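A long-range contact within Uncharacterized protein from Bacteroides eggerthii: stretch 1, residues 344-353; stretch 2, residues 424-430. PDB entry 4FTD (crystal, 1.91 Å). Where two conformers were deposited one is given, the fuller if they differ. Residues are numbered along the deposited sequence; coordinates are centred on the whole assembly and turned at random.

Stretch 1, residues 344-353: VVTFNEERYL
Stretch 2 424-430: GKDAKLC

Stretch 1 is a β-hairpin, with strands 344-347 and 350-353 joined by a type I' turn from Phe 347 to Glu 350. Stretch 2 enters strand 426-430 after Gly 424 (phi 76°) and Lys 425. It runs nearly antiparallel to strand 344-347, at 157°, with axes 9.1 Å apart. This spacing suits side-chain packing, and no backbone-to-backbone hydrogen bond joins the stretches. The nearest CA atoms are those of Asn 348 and Asp 426, 5.8 Å apart.

Val 345 (chi1 t) points toward stretch 2; its CG1 lies 3.7 Å from Leu 429 CD1, an apolar contact between buried side chains. Its N and O pair with Tyr 352 O and N at 2.9 and 2.8 Å. Thr 346 points away. One water donates to Asp 426 OD2 at 2.6 Å and weakly to Thr 346 O at 3.3 Å.

Phe 347 (chi1 t, chi2 79°) points toward stretch 2, and its ring packs against residues 426 to 429. Leu 429 (chi1 t, chi2 p) sets its CB over one face of the Phe 347 ring, 3.6 Å from the centroid and 6° off the normal, a CH-pi contact.

Asn 348 (phi/psi 46/50) donates its N to Asp 426 OD2 at 3.0 Å, nearly straight at 172°. The carboxylate accepts the turn's backbone NH, tying the turn to the start of strand 426-430. Asp 426 is chi1 m. Glu 349 has phi/psi 70/14. Tyr 352 (chi1 m) brings CE2 4.0 Å from Leu 429 CD2, so Leu 429 meets Val 345, Phe 347 and Tyr 352, all buried. The Tyr 352 OH donates to Glu 350 OE1 at 2.5 Å.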

# COMPACT_ATOMS: atom_id res chain seq x y z
N VAL A 344 6.04 2.97 -3.20
CA VAL A 344 5.94 3.73 -1.95
C VAL A 344 4.60 4.48 -1.93
O VAL A 344 4.32 5.22 -2.84
CB VAL A 344 7.10 4.72 -1.78
CG1 VAL A 344 6.91 5.58 -0.52
CG2 VAL A 344 8.42 3.96 -1.75
N VAL A 345 3.81 4.26 -0.87
CA VAL A 345 2.49 4.85 -0.68
C VAL A 345 2.50 5.75 0.54
O VAL A 345 2.87 5.27 1.61
CB VAL A 345 1.46 3.72 -0.38
CG1 VAL A 345 0.06 4.27 -0.21
CG2 VAL A 345 1.47 2.70 -1.49
N THR A 346 2.12 7.02 0.38
CA THR A 346 1.95 7.93 1.51
C THR A 346 0.46 8.06 1.79
O THR A 346 -0.31 8.38 0.89
CB THR A 346 2.55 9.32 1.26
OG1 THR A 346 3.95 9.17 1.02
CG2 THR A 346 2.33 10.26 2.50
N PHE A 347 0.06 7.83 3.04
CA PHE A 347 -1.34 7.79 3.41
C PHE A 347 -1.56 8.21 4.86
O PHE A 347 -1.00 7.58 5.77
CB PHE A 347 -1.90 6.38 3.21
CG PHE A 347 -3.35 6.24 3.56
CD1 PHE A 347 -4.33 6.68 2.68
CD2 PHE A 347 -3.74 5.65 4.77
CE1 PHE A 347 -5.69 6.56 3.00
CE2 PHE A 347 -5.09 5.54 5.10
CZ PHE A 347 -6.07 5.99 4.22
N ASN A 348 -2.36 9.26 5.05
CA ASN A 348 -2.74 9.77 6.38
C ASN A 348 -1.52 9.89 7.30
O ASN A 348 -1.49 9.38 8.45
CB ASN A 348 -3.85 8.87 6.98
CG ASN A 348 -4.53 9.47 8.20
OD1 ASN A 348 -4.68 10.68 8.31
ND2 ASN A 348 -4.95 8.60 9.14
N GLU A 349 -0.49 10.54 6.76
CA GLU A 349 0.76 10.85 7.46
C GLU A 349 1.67 9.66 7.78
O GLU A 349 2.63 9.79 8.52
CB GLU A 349 0.50 11.70 8.69
CG GLU A 349 -0.29 12.96 8.33
CD GLU A 349 -0.62 13.81 9.52
OE1 GLU A 349 0.31 14.12 10.29
OE2 GLU A 349 -1.81 14.15 9.69
N GLU A 350 1.40 8.51 7.17
CA GLU A 350 2.32 7.37 7.23
C GLU A 350 2.82 7.04 5.84
O GLU A 350 2.27 7.52 4.88
CB GLU A 350 1.67 6.18 7.92
CG GLU A 350 1.55 6.40 9.43
CD GLU A 350 1.35 5.11 10.21
OE1 GLU A 350 0.89 4.08 9.68
OE2 GLU A 350 1.69 5.16 11.39
N ARG A 351 3.87 6.23 5.77
CA ARG A 351 4.52 5.87 4.51
C ARG A 351 4.74 4.36 4.52
O ARG A 351 5.33 3.83 5.45
CB ARG A 351 5.85 6.64 4.32
CG ARG A 351 6.64 6.26 3.05
CD ARG A 351 7.86 7.15 2.82
NE ARG A 351 8.61 7.16 4.04
CZ ARG A 351 9.28 8.19 4.55
NH1 ARG A 351 9.42 9.32 3.89
NH2 ARG A 351 9.85 8.04 5.75
N TYR A 352 4.23 3.69 3.49
CA TYR A 352 4.30 2.25 3.34
C TYR A 352 5.01 1.84 2.06
O TYR A 352 5.07 2.60 1.09
CB TYR A 352 2.88 1.67 3.30
CG TYR A 352 2.00 2.13 4.42
CD1 TYR A 352 2.36 1.89 5.74
CD2 TYR A 352 0.80 2.81 4.18
CE1 TYR A 352 1.58 2.34 6.80
CE2 TYR A 352 -0.00 3.25 5.25
CZ TYR A 352 0.40 3.01 6.55
OH TYR A 352 -0.37 3.44 7.62
N LEU A 353 5.58 0.62 2.08
CA LEU A 353 6.09 -0.04 0.89
C LEU A 353 5.12 -1.18 0.57
O LEU A 353 4.87 -2.03 1.42
CB LEU A 353 7.49 -0.62 1.11
CG LEU A 353 8.13 -1.29 -0.13
CD1 LEU A 353 8.32 -0.26 -1.24
CD2 LEU A 353 9.45 -1.98 0.21
N GLY A 424 -11.16 16.73 1.30
CA GLY A 424 -9.84 16.49 0.69
C GLY A 424 -8.84 15.71 1.56
O GLY A 424 -7.67 15.59 1.18
N LYS A 425 -9.28 15.21 2.70
CA LYS A 425 -8.45 14.42 3.61
C LYS A 425 -8.50 12.93 3.22
O LYS A 425 -9.56 12.41 2.81
CB LYS A 425 -8.93 14.60 5.05
CG LYS A 425 -8.03 13.95 6.09
CD LYS A 425 -8.65 14.00 7.47
CE LYS A 425 -7.87 13.16 8.47
NZ LYS A 425 -8.76 12.73 9.57
N ASP A 426 -7.38 12.23 3.38
CA ASP A 426 -7.33 10.80 3.07
C ASP A 426 -8.34 10.07 3.95
O ASP A 426 -8.45 10.37 5.14
CB ASP A 426 -5.95 10.23 3.33
CG ASP A 426 -4.89 10.77 2.40
OD1 ASP A 426 -5.22 11.37 1.35
OD2 ASP A 426 -3.71 10.55 2.71
N ALA A 427 -9.07 9.12 3.34
CA ALA A 427 -10.13 8.36 4.03
C ALA A 427 -9.98 6.84 3.88
O ALA A 427 -10.16 6.12 4.86
CB ALA A 427 -11.50 8.79 3.53
N LYS A 428 -9.64 6.36 2.69
CA LYS A 428 -9.55 4.93 2.42
C LYS A 428 -8.31 4.62 1.57
O LYS A 428 -8.09 5.27 0.56
CB LYS A 428 -10.84 4.49 1.71
CG LYS A 428 -11.21 3.02 1.84
CD LYS A 428 -12.64 2.75 1.36
CE LYS A 428 -12.76 2.67 -0.16
NZ LYS A 428 -14.14 2.28 -0.58
N LEU A 429 -7.53 3.62 1.99
CA LEU A 429 -6.35 3.15 1.27
C LEU A 429 -6.71 1.81 0.62
O LEU A 429 -7.02 0.84 1.33
CB LEU A 429 -5.16 2.94 2.22
CG LEU A 429 -3.88 2.31 1.63
CD1 LEU A 429 -3.36 3.21 0.52
CD2 LEU A 429 -2.82 2.06 2.70
N CYS A 430 -6.61 1.76 -0.70
CA CYS A 430 -6.97 0.58 -1.49
C CYS A 430 -5.73 0.04 -2.17
O CYS A 430 -5.07 0.78 -2.88
CB CYS A 430 -8.04 0.95 -2.49
SG CYS A 430 -9.42 1.89 -1.82
O HOH W 1 -1.33 11.33 2.05